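PDB 4JGL: hypothetical protein from Bacteroides eggerthii, which is of unknown function but folds as a streptavidin-like antiparallel beta-barrel carrying two extra alpha-helices. Local coordinates for residues A[20-25]-A[46-51]; A[52-57]-A[162-167]; A[65-70]-A[146-151]; A[81-86]-A[109-114]. One frame throughout, in Å; residues are numbered along the deposited sequence. Where two conformers were deposited one is given.

Contact 1: residues A[20-25]-A[46-51]; sequences APSGYL and GYLMPE
Ser22 to Tyr24 pair with Leu48 to Gly46 as neighbouring antiparallel strands of the streptavidin-like sheet, the axes of the two short segments 4.6 Å apart at their closest. Ser22-Leu48 and Tyr24-Gly46 are hydrogen-bonded pairs, and Gly23-Tyr47 between them is a non-hydrogen-bonded one. In the first pair Ser22 N reaches Leu48 O at 3.0 Å and Leu48 N returns to Ser22 O at 2.8 Å. In the second, Gly46 N lies 2.8 Å from Tyr24 O, and Tyr24 N 2.9 Å from Gly46 O. Tyr24 and Leu48 share one face of the sheet: Leu48 CB meets the edge of the Tyr24 ring, 4.0 Å from CE2. In the conformer given, Ser22 OG, set between its own backbone N and carbonyl carbon (chi1 46°), is 2.8 Å from Tyr24 OH, a hydrogen bond that may not hold in the other. On the other face the Tyr47 side chain runs alongside Pro21, both directed to the same side, with Tyr47 CZ 3.6 Å from Pro21 CB. The Tyr47 hydroxyl is hydrogen-bonded to Glu149 of helix 142-153, which gives this buried phenol a polar mate and probably helps to steady the carboxylate charge.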
loop_
_atom_site.group_PDB
_atom_site.type_symbol
_atom_site.label_atom_id
_atom_site.label_comp_id
_atom_site.label_asym_id
_atom_site.label_seq_id
_atom_site.Cartn_x
_atom_site.Cartn_y
_atom_site.Cartn_z
ATOM N N ALA A 20 -3.643 -10.545 11.891
ATOM C CA ALA A 20 -3.850 -9.109 12.043
ATOM C C ALA A 20 -3.151 -8.371 10.883
ATOM O O ALA A 20 -2.028 -8.705 10.506
ATOM C CB ALA A 20 -3.301 -8.608 13.380
ATOM N N PRO A 21 -3.825 -7.381 10.316
ATOM C CA PRO A 21 -3.192 -6.573 9.269
ATOM C C PRO A 21 -2.144 -5.619 9.831
ATOM O O PRO A 21 -2.141 -5.258 11.028
ATOM C CB PRO A 21 -4.357 -5.790 8.684
ATOM C CG PRO A 21 -5.302 -5.643 9.847
ATOM C CD PRO A 21 -5.203 -6.944 10.599
ATOM N N SER A 22 -1.270 -5.176 8.946
ATOM C CA SER A 22 -0.255 -4.236 9.347
ATOM C C SER A 22 -0.128 -3.074 8.377
ATOM O O SER A 22 -0.353 -3.198 7.176
ATOM C CB SER A 22 1.079 -4.950 9.507
ATOM O OG SER A 22 1.313 -5.806 8.399
ATOM N N GLY A 23 0.184 -1.920 8.937
ATOM C CA GLY A 23 0.391 -0.704 8.175
ATOM C C GLY A 23 1.842 -0.322 8.050
ATOM O O GLY A 23 2.664 -0.629 8.920
ATOM N N TYR A 24 2.143 0.397 6.976
ATOM C CA TYR A 24 3.502 0.787 6.632
ATOM C C TYR A 24 3.537 2.162 6.050
ATOM O O TYR A 24 2.662 2.538 5.243
ATOM C CB TYR A 24 4.127 -0.171 5.602
ATOM C CG TYR A 24 4.116 -1.592 6.068
ATOM C CD1 TYR A 24 5.114 -2.075 6.899
ATOM C CD2 TYR A 24 3.087 -2.435 5.721
ATOM C CE1 TYR A 24 5.078 -3.380 7.376
ATOM C CE2 TYR A 24 3.021 -3.715 6.223
ATOM C CZ TYR A 24 4.029 -4.201 7.007
ATOM O OH TYR A 24 3.978 -5.477 7.501
ATOM N N LEU A 25 4.574 2.925 6.402
ATOM C CA LEU A 25 4.962 4.047 5.580
ATOM C C LEU A 25 5.901 3.549 4.487
ATOM O O LEU A 25 6.680 2.619 4.697
ATOM C CB LEU A 25 5.679 5.101 6.417
ATOM C CG LEU A 25 4.781 5.829 7.414
ATOM C CD1 LEU A 25 5.612 6.762 8.332
ATOM C CD2 LEU A 25 3.653 6.573 6.735
ATOM N N GLY A 46 1.222 1.684 2.993
ATOM C CA GLY A 46 0.903 0.320 2.710
ATOM C C GLY A 46 0.078 -0.363 3.775
ATOM O O GLY A 46 0.154 -0.013 4.947
ATOM N N TYR A 47 -0.625 -1.413 3.368
ATOM C CA TYR A 47 -1.473 -2.168 4.283
ATOM C C TYR A 47 -1.472 -3.619 3.872
ATOM O O TYR A 47 -1.940 -3.946 2.783
ATOM C CB TYR A 47 -2.892 -1.595 4.263
ATOM C CG TYR A 47 -3.815 -2.015 5.367
ATOM C CD1 TYR A 47 -3.627 -1.620 6.673
ATOM C CD2 TYR A 47 -4.938 -2.752 5.100
ATOM C CE1 TYR A 47 -4.528 -1.961 7.670
ATOM C CE2 TYR A 47 -5.820 -3.112 6.089
ATOM C CZ TYR A 47 -5.627 -2.708 7.362
ATOM O OH TYR A 47 -6.546 -3.081 8.326
ATOM N N LEU A 48 -0.913 -4.465 4.718
ATOM C CA LEU A 48 -0.835 -5.900 4.447
ATOM C C LEU A 48 -1.977 -6.603 5.170
ATOM O O LEU A 48 -2.165 -6.388 6.365
ATOM C CB LEU A 48 0.512 -6.472 4.892
ATOM C CG LEU A 48 0.834 -7.893 4.458
ATOM C CD1 LEU A 48 1.204 -7.911 3.002
ATOM C CD2 LEU A 48 1.963 -8.455 5.310
HETATM N N MSE A 49 -2.734 -7.412 4.437
HETATM C CA MSE A 49 -3.926 -8.081 4.967
HETATM C C MSE A 49 -3.813 -9.580 4.801
HETATM O O MSE A 49 -4.308 -10.145 3.812
HETATM C CB MSE A 49 -5.141 -7.609 4.224
HETATM C CG MSE A 49 -5.433 -6.156 4.301
HETATM SE SE MSE A 49 -6.963 -5.567 3.329
HETATM C CE MSE A 49 -8.219 -6.335 4.330
ATOM N N PRO A 50 -3.147 -10.249 5.750
ATOM C CA PRO A 50 -2.966 -11.687 5.607
ATOM C C PRO A 50 -4.280 -12.473 5.546
ATOM O O PRO A 50 -4.304 -13.512 4.890
ATOM C CB PRO A 50 -2.167 -12.059 6.848
ATOM C CG PRO A 50 -1.470 -10.789 7.259
ATOM C CD PRO A 50 -2.400 -9.711 6.898
ATOM N N GLU A 51 -5.352 -11.965 6.159
ATOM C CA GLU A 51 -6.663 -12.654 6.152
ATOM C C GLU A 51 -7.293 -12.722 4.748
ATOM O O GLU A 51 -8.175 -13.547 4.483
ATOM C CB GLU A 51 -7.653 -11.969 7.119
ATOM C CG GLU A 51 -8.380 -10.759 6.517
ATOM C CD GLU A 51 -9.726 -10.430 7.173
ATOM O OE1 GLU A 51 -10.362 -11.338 7.748
ATOM O OE2 GLU A 51 -10.152 -9.250 7.096
#

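Contact 2: residues A[52-57]-A[162-167]; sequences KGLFLK and NLVDNY. With EDO (1,2-ethanediol), chain E.
Leu54 packs against both Val164 and Tyr167, and this buried apolar patch is the packed part of the contact. It is tightest where Leu54 CD2 lies 3.7 Å from Tyr167 CD2, the two side chains crossing at a slant; Leu54 and Val164 pass one another, running oppositely, with Leu54 CD1 4.1 Å from Val164 CG1. Leu56 extends the patch, its CD2 being 4.2 Å from Val164 CG2. The partly exposed side belongs to Lys52, whose chain, bent at its last three torsions, brings NZ to the carbonyls at the C-terminal end of the helix. Lys52 NZ donates to Val164 O at 3.2 Å and makes a weak bond to Tyr167 O. Val164 O also accepts from Tyr167 N, so two donors grip it. An alanine at Lys52 would probably leave Val164 O with Tyr167 N alone of these two donors and open a gap beside the helix end. Apart from Lys52, Asp165 OD1 accepts from a 1,2-ethanediol, probably from the crystallisation liquor, and OD2 forms a salt bridge with Lys161. The end of helix 158-165 lies against the start of strand 54-61, with Val164 also touching Met49 of strand 44-49 and Tyr167 OH bonded to His85 of strand 78-92.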
loop_
_atom_site.group_PDB
_atom_site.type_symbol
_atom_site.label_atom_id
_atom_site.label_comp_id
_atom_site.label_asym_id
_atom_site.label_seq_id
_atom_site.Cartn_x
_atom_site.Cartn_y
_atom_site.Cartn_z
ATOM N N LYS A 52 -6.874 -11.826 3.860
ATOM C CA LYS A 52 -7.403 -11.773 2.506
ATOM C C LYS A 52 -6.341 -11.998 1.428
ATOM O O LYS A 52 -6.675 -12.077 0.247
ATOM C CB LYS A 52 -8.042 -10.420 2.266
ATOM C CG LYS A 52 -9.189 -10.074 3.203
ATOM C CD LYS A 52 -10.318 -9.415 2.446
ATOM C CE LYS A 52 -11.230 -10.445 1.755
ATOM N NZ LYS A 52 -11.048 -10.548 0.256
ATOM N N GLY A 53 -5.073 -12.109 1.809
ATOM C CA GLY A 53 -3.991 -12.194 0.856
ATOM C C GLY A 53 -3.873 -10.973 -0.041
ATOM O O GLY A 53 -3.580 -11.092 -1.216
ATOM N N LEU A 54 -4.136 -9.788 0.530
ATOM C CA LEU A 54 -4.050 -8.540 -0.201
ATOM C C LEU A 54 -3.006 -7.620 0.412
ATOM O O LEU A 54 -2.758 -7.628 1.620
ATOM C CB LEU A 54 -5.384 -7.813 -0.189
ATOM C CG LEU A 54 -6.576 -8.603 -0.721
ATOM C CD1 LEU A 54 -7.828 -7.750 -0.556
ATOM C CD2 LEU A 54 -6.377 -8.990 -2.187
ATOM N N PHE A 55 -2.409 -6.819 -0.456
ATOM C CA PHE A 55 -1.505 -5.746 -0.084
ATOM C C PHE A 55 -2.009 -4.490 -0.755
ATOM O O PHE A 55 -2.179 -4.469 -1.981
ATOM C CB PHE A 55 -0.069 -6.046 -0.501
ATOM C CG PHE A 55 0.855 -4.883 -0.273
ATOM C CD1 PHE A 55 1.233 -4.550 1.013
ATOM C CD2 PHE A 55 1.262 -4.089 -1.313
ATOM C CE1 PHE A 55 2.053 -3.431 1.272
ATOM C CE2 PHE A 55 2.098 -2.966 -1.063
ATOM C CZ PHE A 55 2.439 -2.640 0.225
ATOM N N LEU A 56 -2.296 -3.449 0.025
ATOM C CA LEU A 56 -2.770 -2.196 -0.527
ATOM C C LEU A 56 -1.693 -1.137 -0.456
ATOM O O LEU A 56 -0.977 -1.044 0.525
ATOM C CB LEU A 56 -4.029 -1.725 0.199
ATOM C CG LEU A 56 -5.328 -2.434 -0.173
ATOM C CD1 LEU A 56 -5.249 -3.916 0.161
ATOM C CD2 LEU A 56 -6.521 -1.754 0.512
ATOM N N LYS A 57 -1.586 -0.345 -1.515
ATOM C CA LYS A 57 -0.638 0.760 -1.573
ATOM C C LYS A 57 -1.388 2.022 -1.944
ATOM O O LYS A 57 -2.042 2.071 -2.998
ATOM C CB LYS A 57 0.459 0.470 -2.595
ATOM C CG LYS A 57 1.446 1.621 -2.736
ATOM C CD LYS A 57 2.665 1.199 -3.532
ATOM C CE LYS A 57 3.717 2.308 -3.572
ATOM N NZ LYS A 57 3.276 3.393 -4.481
ATOM N N ASN A 162 -16.491 -2.565 0.434
ATOM C CA ASN A 162 -17.125 -3.733 -0.183
ATOM C C ASN A 162 -16.246 -4.370 -1.238
ATOM O O ASN A 162 -16.177 -5.579 -1.345
ATOM C CB ASN A 162 -18.485 -3.378 -0.799
ATOM C CG ASN A 162 -19.530 -2.993 0.243
ATOM O OD1 ASN A 162 -19.381 -3.271 1.429
ATOM N ND2 ASN A 162 -20.593 -2.325 -0.204
ATOM N N LEU A 163 -15.552 -3.561 -2.041
ATOM C CA LEU A 163 -14.605 -4.118 -2.995
ATOM C C LEU A 163 -13.549 -4.985 -2.312
ATOM O O LEU A 163 -13.223 -6.071 -2.775
ATOM C CB LEU A 163 -13.905 -2.997 -3.789
ATOM C CG LEU A 163 -12.767 -3.432 -4.719
ATOM C CD1 LEU A 163 -13.260 -4.324 -5.854
ATOM C CD2 LEU A 163 -12.071 -2.205 -5.280
ATOM N N VAL A 164 -12.984 -4.475 -1.225
ATOM C CA VAL A 164 -11.957 -5.200 -0.506
ATOM C C VAL A 164 -12.548 -6.453 0.161
ATOM O O VAL A 164 -12.000 -7.535 0.035
ATOM C CB VAL A 164 -11.250 -4.297 0.504
ATOM C CG1 VAL A 164 -10.329 -5.114 1.432
ATOM C CG2 VAL A 164 -10.421 -3.232 -0.241
ATOM N N ASP A 165 -13.671 -6.290 0.844
ATOM C CA ASP A 165 -14.280 -7.417 1.571
ATOM C C ASP A 165 -14.680 -8.555 0.631
ATOM O O ASP A 165 -14.589 -9.726 1.006
ATOM C CB ASP A 165 -15.509 -6.975 2.374
ATOM C CG ASP A 165 -15.155 -6.178 3.609
ATOM O OD1 ASP A 165 -13.974 -6.222 4.020
ATOM O OD2 ASP A 165 -16.070 -5.514 4.159
ATOM N N ASN A 166 -15.123 -8.211 -0.576
ATOM C CA ASN A 166 -15.656 -9.178 -1.521
ATOM C C ASN A 166 -14.618 -9.635 -2.535
ATOM O O ASN A 166 -14.927 -10.418 -3.437
ATOM C CB ASN A 166 -16.892 -8.604 -2.228
ATOM C CG ASN A 166 -18.030 -8.299 -1.267
ATOM O OD1 ASN A 166 -18.016 -8.721 -0.112
ATOM N ND2 ASN A 166 -19.004 -7.529 -1.736
ATOM N N TYR A 167 -13.379 -9.175 -2.375
ATOM C CA TYR A 167 -12.365 -9.323 -3.410
ATOM C C TYR A 167 -12.006 -10.783 -3.650
ATOM O O TYR A 167 -11.860 -11.559 -2.695
ATOM C CB TYR A 167 -11.092 -8.575 -3.008
ATOM C CG TYR A 167 -10.193 -8.242 -4.185
ATOM C CD1 TYR A 167 -10.380 -7.082 -4.919
ATOM C CD2 TYR A 167 -9.193 -9.116 -4.595
ATOM C CE1 TYR A 167 -9.572 -6.767 -6.007
ATOM C CE2 TYR A 167 -8.376 -8.814 -5.690
ATOM C CZ TYR A 167 -8.575 -7.642 -6.388
ATOM O OH TYR A 167 -7.792 -7.337 -7.462
HETATM C C1 EDO E . -11.211 -4.291 5.691
HETATM O O1 EDO E . -11.005 -4.497 7.094
HETATM C C2 EDO E . -12.548 -3.595 5.521
HETATM O O2 EDO E . -13.582 -4.449 6.023
#

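Contact 3: residues A[65-70]-A[146-151]; sequences YGINIY and YKFEDL
Tyr65 and Ile67 of strand 64-75 meet Lys147, Phe148 and Leu151 of helix 142-153, one of the two helices added to the streptavidin-like fold. The axes of the two short segments cross at -97° and stay 12.7 Å apart, a separation spanned by side chains alone. The apolar contacts mostly involve Leu151. In the conformers given, Leu151 CD2 meets Ile67 CD1 tip to tip at 3.6 Å and also lies 4.1 Å from Tyr65 CD2, the tyrosine and leucine side chains running past each other oppositely. Ile67 CG2, anti to its backbone N, looks at the edge of the Phe148 ring, 4.4 Å from CE1. Phe160 of the following helix touches both Ile67 and Leu151, and Met58 of the neighbouring strand touches Tyr65, Ile67, Lys147 and Phe148. The polar part is a single hydrogen bond at the partly exposed margin. Lys147 is extended until its last torsion (chi4 68°), where the chain bends; NZ, also in a cation-pi contact with Tyr45, donates to Tyr65 OH at 3.0 Å.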
loop_
_atom_site.group_PDB
_atom_site.type_symbol
_atom_site.label_atom_id
_atom_site.label_comp_id
_atom_site.label_asym_id
_atom_site.label_seq_id
_atom_site.Cartn_x
_atom_site.Cartn_y
_atom_site.Cartn_z
ATOM N N TYR A 65 -7.142 10.077 -2.900
ATOM C CA TYR A 65 -6.352 8.870 -2.672
ATOM C C TYR A 65 -6.438 7.929 -3.858
ATOM O O TYR A 65 -7.518 7.719 -4.439
ATOM C CB TYR A 65 -6.808 8.110 -1.449
ATOM C CG TYR A 65 -6.712 8.859 -0.154
ATOM C CD1 TYR A 65 -5.643 9.665 0.135
ATOM C CD2 TYR A 65 -7.680 8.698 0.814
ATOM C CE1 TYR A 65 -5.555 10.380 1.344
ATOM C CE2 TYR A 65 -7.591 9.369 2.038
ATOM C CZ TYR A 65 -6.527 10.212 2.274
ATOM O OH TYR A 65 -6.410 10.899 3.468
ATOM N N GLY A 66 -5.292 7.368 -4.213
ATOM C CA GLY A 66 -5.199 6.343 -5.236
ATOM C C GLY A 66 -4.662 5.092 -4.571
ATOM O O GLY A 66 -3.566 5.102 -4.025
ATOM N N ILE A 67 -5.458 4.045 -4.571
ATOM C CA ILE A 67 -5.123 2.830 -3.855
ATOM C C ILE A 67 -5.040 1.641 -4.797
ATOM O O ILE A 67 -6.026 1.241 -5.426
ATOM C CB ILE A 67 -6.118 2.538 -2.730
ATOM C CG1 ILE A 67 -6.300 3.785 -1.859
ATOM C CG2 ILE A 67 -5.632 1.335 -1.903
ATOM C CD1 ILE A 67 -7.341 3.638 -0.802
ATOM N N ASN A 68 -3.853 1.085 -4.904
ATOM C CA ASN A 68 -3.694 -0.171 -5.620
ATOM C C ASN A 68 -3.982 -1.343 -4.679
ATOM O O ASN A 68 -3.424 -1.405 -3.574
ATOM C CB ASN A 68 -2.278 -0.296 -6.208
ATOM C CG ASN A 68 -2.126 0.371 -7.582
ATOM O OD1 ASN A 68 -3.067 0.431 -8.366
ATOM N ND2 ASN A 68 -0.917 0.870 -7.875
ATOM N N ILE A 69 -4.859 -2.236 -5.123
ATOM C CA ILE A 69 -5.110 -3.504 -4.445
ATOM C C ILE A 69 -4.304 -4.545 -5.198
ATOM O O ILE A 69 -4.576 -4.844 -6.377
ATOM C CB ILE A 69 -6.587 -3.900 -4.460
ATOM C CG1 ILE A 69 -7.455 -2.860 -3.751
ATOM C CG2 ILE A 69 -6.750 -5.265 -3.769
ATOM C CD1 ILE A 69 -8.957 -3.061 -4.011
ATOM N N TYR A 70 -3.268 -5.050 -4.542
ATOM C CA TYR A 70 -2.445 -6.157 -5.018
ATOM C C TYR A 70 -2.905 -7.418 -4.322
ATOM O O TYR A 70 -3.289 -7.379 -3.147
ATOM C CB TYR A 70 -0.959 -5.956 -4.651
ATOM C CG TYR A 70 -0.248 -4.848 -5.398
ATOM C CD1 TYR A 70 -0.272 -3.521 -4.981
ATOM C CD2 TYR A 70 0.523 -5.144 -6.498
ATOM C CE1 TYR A 70 0.423 -2.549 -5.699
ATOM C CE2 TYR A 70 1.189 -4.193 -7.196
ATOM C CZ TYR A 70 1.135 -2.892 -6.820
ATOM O OH TYR A 70 1.840 -1.932 -7.543
ATOM N N TYR A 146 -3.817 3.215 11.041
ATOM C CA TYR A 146 -4.993 3.982 11.428
ATOM C C TYR A 146 -5.637 4.652 10.224
ATOM O O TYR A 146 -6.870 4.730 10.127
ATOM C CB TYR A 146 -4.700 5.048 12.467
ATOM C CG TYR A 146 -3.985 4.627 13.708
ATOM C CD1 TYR A 146 -4.112 3.350 14.242
ATOM C CD2 TYR A 146 -3.184 5.527 14.370
ATOM C CE1 TYR A 146 -3.408 3.003 15.402
ATOM C CE2 TYR A 146 -2.508 5.196 15.495
ATOM C CZ TYR A 146 -2.621 3.943 16.021
ATOM O OH TYR A 146 -1.904 3.636 17.171
ATOM N N LYS A 147 -4.816 5.150 9.307
ATOM C CA LYS A 147 -5.306 5.856 8.124
ATOM C C LYS A 147 -6.139 4.930 7.252
ATOM O O LYS A 147 -7.239 5.272 6.828
ATOM C CB LYS A 147 -4.138 6.459 7.353
ATOM C CG LYS A 147 -4.524 7.356 6.207
ATOM C CD LYS A 147 -3.259 7.873 5.516
ATOM C CE LYS A 147 -3.527 8.963 4.504
ATOM N NZ LYS A 147 -3.994 10.239 5.098
ATOM N N PHE A 148 -5.632 3.743 6.967
ATOM C CA PHE A 148 -6.396 2.789 6.190
ATOM C C PHE A 148 -7.688 2.368 6.907
ATOM O O PHE A 148 -8.749 2.261 6.284
ATOM C CB PHE A 148 -5.589 1.516 5.884
ATOM C CG PHE A 148 -4.687 1.632 4.680
ATOM C CD1 PHE A 148 -5.186 1.419 3.418
ATOM C CD2 PHE A 148 -3.347 1.907 4.813
ATOM C CE1 PHE A 148 -4.357 1.489 2.312
ATOM C CE2 PHE A 148 -2.516 2.000 3.693
ATOM C CZ PHE A 148 -3.020 1.762 2.459
ATOM N N GLU A 149 -7.579 2.092 8.200
ATOM C CA GLU A 149 -8.728 1.553 8.917
ATOM C C GLU A 149 -9.829 2.602 9.062
ATOM O O GLU A 149 -11.020 2.278 8.991
ATOM C CB GLU A 149 -8.278 0.909 10.221
ATOM C CG GLU A 149 -7.464 -0.344 9.881
ATOM C CD GLU A 149 -6.800 -1.068 11.015
ATOM O OE1 GLU A 149 -6.736 -0.534 12.148
ATOM O OE2 GLU A 149 -6.279 -2.193 10.753
ATOM N N ASP A 150 -9.452 3.856 9.224
ATOM C CA ASP A 150 -10.435 4.941 9.232
ATOM C C ASP A 150 -11.134 5.063 7.882
ATOM O O ASP A 150 -12.352 5.254 7.813
ATOM C CB ASP A 150 -9.761 6.264 9.585
ATOM C CG ASP A 150 -10.692 7.420 9.543
ATOM O OD1 ASP A 150 -11.472 7.546 10.502
ATOM O OD2 ASP A 150 -10.641 8.200 8.563
ATOM N N LEU A 151 -10.368 4.971 6.798
ATOM C CA LEU A 151 -10.923 5.042 5.470
ATOM C C LEU A 151 -11.908 3.879 5.223
ATOM O O LEU A 151 -13.014 4.092 4.720
ATOM C CB LEU A 151 -9.764 5.111 4.476
ATOM C CG LEU A 151 -10.090 5.256 3.014
ATOM C CD1 LEU A 151 -10.711 6.610 2.735
ATOM C CD2 LEU A 151 -8.811 5.007 2.177
#

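Contact 4: residues A[81-86]-A[109-114]; sequences CTPGHF and TPSFTF
Cys81 and Phe112 form an antiparallel hydrogen-bonded pair, with CA atoms 5.1 Å apart: Cys81 N donates to Phe112 O at 2.8 Å, while the return bond from Phe112 N to Cys81 O is longer, at 3.2 Å. The two side chains share a face, their CB atoms 4.1 Å apart. Cys81 SG, anti to the carbonyl carbon (chi1 -58°), makes a sulfur-aromatic contact at the edge of Phe114, 5.1 Å from the ring centroid and 80° off its normal. Phe55, on strand 54-61, touches both the sulfur and the Phe114 ring. This pairing joins strand 78-92 to strand 112-116 within the curled antiparallel sheet of the streptavidin-like fold, and it starts just past the loop residues 109-111. Those residues follow the Pro83 ring: Thr109 CG2 is 3.9 Å from Pro83 CB, Thr109 O faces CG, and Ser111 OG approaches Pro83 CD at 3.2 Å. An alanine in place of Pro83 would probably leave a gap opposite Thr109 O and Ser111 OG, where CG and CD now lie, and give the loop more freedom to shift. A water bonded to Thr82 OG1 also donates to Ser111 OG, bridging the two segments.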
loop_
_atom_site.group_PDB
_atom_site.type_symbol
_atom_site.label_atom_id
_atom_site.label_comp_id
_atom_site.label_asym_id
_atom_site.label_seq_id
_atom_site.Cartn_x
_atom_site.Cartn_y
_atom_site.Cartn_z
ATOM N N CYS A 81 3.932 -9.417 -4.757
ATOM C CA CYS A 81 2.712 -8.635 -4.964
ATOM C C CYS A 81 2.395 -8.496 -6.451
ATOM O O CYS A 81 3.225 -8.028 -7.231
ATOM C CB CYS A 81 2.844 -7.219 -4.363
ATOM S SG CYS A 81 3.207 -7.170 -2.647
ATOM N N THR A 82 1.197 -8.919 -6.833
ATOM C CA THR A 82 0.725 -8.888 -8.218
ATOM C C THR A 82 -0.425 -7.883 -8.362
ATOM O O THR A 82 -1.351 -7.894 -7.575
ATOM C CB THR A 82 0.224 -10.277 -8.643
ATOM O OG1 THR A 82 1.283 -11.235 -8.483
ATOM C CG2 THR A 82 -0.283 -10.279 -10.089
ATOM N N PRO A 83 -0.355 -6.988 -9.352
ATOM C CA PRO A 83 -1.401 -5.995 -9.511
ATOM C C PRO A 83 -2.789 -6.590 -9.609
ATOM O O PRO A 83 -2.963 -7.694 -10.148
ATOM C CB PRO A 83 -1.027 -5.280 -10.806
ATOM C CG PRO A 83 0.440 -5.465 -10.926
ATOM C CD PRO A 83 0.748 -6.784 -10.305
ATOM N N GLY A 84 -3.755 -5.863 -9.079
ATOM C CA GLY A 84 -5.139 -6.285 -9.075
ATOM C C GLY A 84 -6.035 -5.198 -9.627
ATOM O O GLY A 84 -6.333 -5.168 -10.817
ATOM N N HIS A 85 -6.428 -4.266 -8.758
ATOM C CA HIS A 85 -7.313 -3.171 -9.101
ATOM C C HIS A 85 -6.771 -1.886 -8.526
ATOM O O HIS A 85 -5.929 -1.897 -7.638
ATOM C CB HIS A 85 -8.733 -3.442 -8.585
ATOM C CG HIS A 85 -9.458 -4.475 -9.382
ATOM N ND1 HIS A 85 -9.176 -5.818 -9.269
ATOM C CD2 HIS A 85 -10.410 -4.359 -10.337
ATOM C CE1 HIS A 85 -9.937 -6.488 -10.123
ATOM N NE2 HIS A 85 -10.702 -5.627 -10.773
ATOM N N PHE A 86 -7.292 -0.777 -9.024
ATOM C CA PHE A 86 -6.972 0.568 -8.572
ATOM C C PHE A 86 -8.254 1.279 -8.204
ATOM O O PHE A 86 -9.188 1.344 -9.005
ATOM C CB PHE A 86 -6.245 1.321 -9.684
ATOM C CG PHE A 86 -5.923 2.744 -9.329
ATOM C CD1 PHE A 86 -4.919 3.054 -8.449
ATOM C CD2 PHE A 86 -6.682 3.768 -9.864
ATOM C CE1 PHE A 86 -4.663 4.393 -8.104
ATOM C CE2 PHE A 86 -6.387 5.090 -9.557
ATOM C CZ PHE A 86 -5.398 5.369 -8.669
ATOM N N THR A 109 1.143 -1.435 -14.421
ATOM C CA THR A 109 1.285 -1.235 -12.978
ATOM C C THR A 109 2.427 -2.119 -12.492
ATOM O O THR A 109 2.421 -3.309 -12.791
ATOM C CB THR A 109 -0.003 -1.604 -12.236
ATOM O OG1 THR A 109 -1.018 -0.661 -12.599
ATOM C CG2 THR A 109 0.177 -1.540 -10.712
ATOM N N PRO A 110 3.389 -1.567 -11.730
ATOM C CA PRO A 110 4.511 -2.400 -11.312
ATOM C C PRO A 110 4.112 -3.480 -10.311
ATOM O O PRO A 110 3.238 -3.252 -9.463
ATOM C CB PRO A 110 5.462 -1.396 -10.631
ATOM C CG PRO A 110 4.691 -0.233 -10.305
ATOM C CD PRO A 110 3.561 -0.163 -11.316
ATOM N N SER A 111 4.719 -4.658 -10.449
ATOM C CA SER A 111 4.701 -5.672 -9.419
ATOM C C SER A 111 5.772 -5.333 -8.393
ATOM O O SER A 111 6.678 -4.528 -8.655
ATOM C CB SER A 111 4.909 -7.068 -10.002
ATOM O OG SER A 111 3.867 -7.407 -10.900
ATOM N N PHE A 112 5.645 -5.906 -7.211
ATOM C CA PHE A 112 6.671 -5.732 -6.189
ATOM C C PHE A 112 7.046 -7.073 -5.585
ATOM O O PHE A 112 6.172 -7.909 -5.337
ATOM C CB PHE A 112 6.164 -4.841 -5.029
ATOM C CG PHE A 112 6.035 -3.381 -5.375
ATOM C CD1 PHE A 112 7.177 -2.607 -5.473
ATOM C CD2 PHE A 112 4.803 -2.779 -5.562
ATOM C CE1 PHE A 112 7.088 -1.260 -5.768
ATOM C CE2 PHE A 112 4.715 -1.448 -5.881
ATOM C CZ PHE A 112 5.847 -0.690 -5.984
ATOM N N THR A 113 8.329 -7.234 -5.312
ATOM C CA THR A 113 8.813 -8.254 -4.376
ATOM C C THR A 113 9.480 -7.501 -3.238
ATOM O O THR A 113 10.472 -6.788 -3.465
ATOM C CB THR A 113 9.805 -9.219 -5.023
ATOM O OG1 THR A 113 9.132 -9.945 -6.067
ATOM C CG2 THR A 113 10.353 -10.266 -4.025
ATOM N N PHE A 114 8.937 -7.639 -2.037
ATOM C CA PHE A 114 9.487 -7.010 -0.851
ATOM C C PHE A 114 10.309 -8.033 -0.076
ATOM O O PHE A 114 9.801 -9.121 0.248
ATOM C CB PHE A 114 8.373 -6.444 0.015
ATOM C CG PHE A 114 7.686 -5.255 -0.596
ATOM C CD1 PHE A 114 8.360 -4.040 -0.736
ATOM C CD2 PHE A 114 6.397 -5.337 -1.046
ATOM C CE1 PHE A 114 7.731 -2.940 -1.315
ATOM C CE2 PHE A 114 5.767 -4.242 -1.623
ATOM C CZ PHE A 114 6.451 -3.057 -1.768
HETATM O O HOH W 1 3.571 -10.418 -9.930
#

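All four contacts involve one curled antiparallel sheet, contacts 1 and 4 joining strand to strand and contacts 2 and 3 bringing a helix against it. Contacts 1 and 2, with centres 11 Å apart, meet where Tyr47 O lies 2.8 Å from Leu56 N. Contact 1 also reaches contact 3, Tyr47 CB packing 3.6 Å from Phe148 CD2. Contacts 2 and 3 join through Lys57 O, 2.8 Å from Asn68 N; between 3 and 4, Tyr70 OH is 2.7 Å from Pro110 O. Contacts 1 and 4 do not touch, their nearest atoms being about 6 Å apart. An unknown ligand lies about 6 Å from Gly23. Thr117, Cys120 and Ser123 form a calcium site, and a calcium ion lies about 11 Å from the Phe114 side chain.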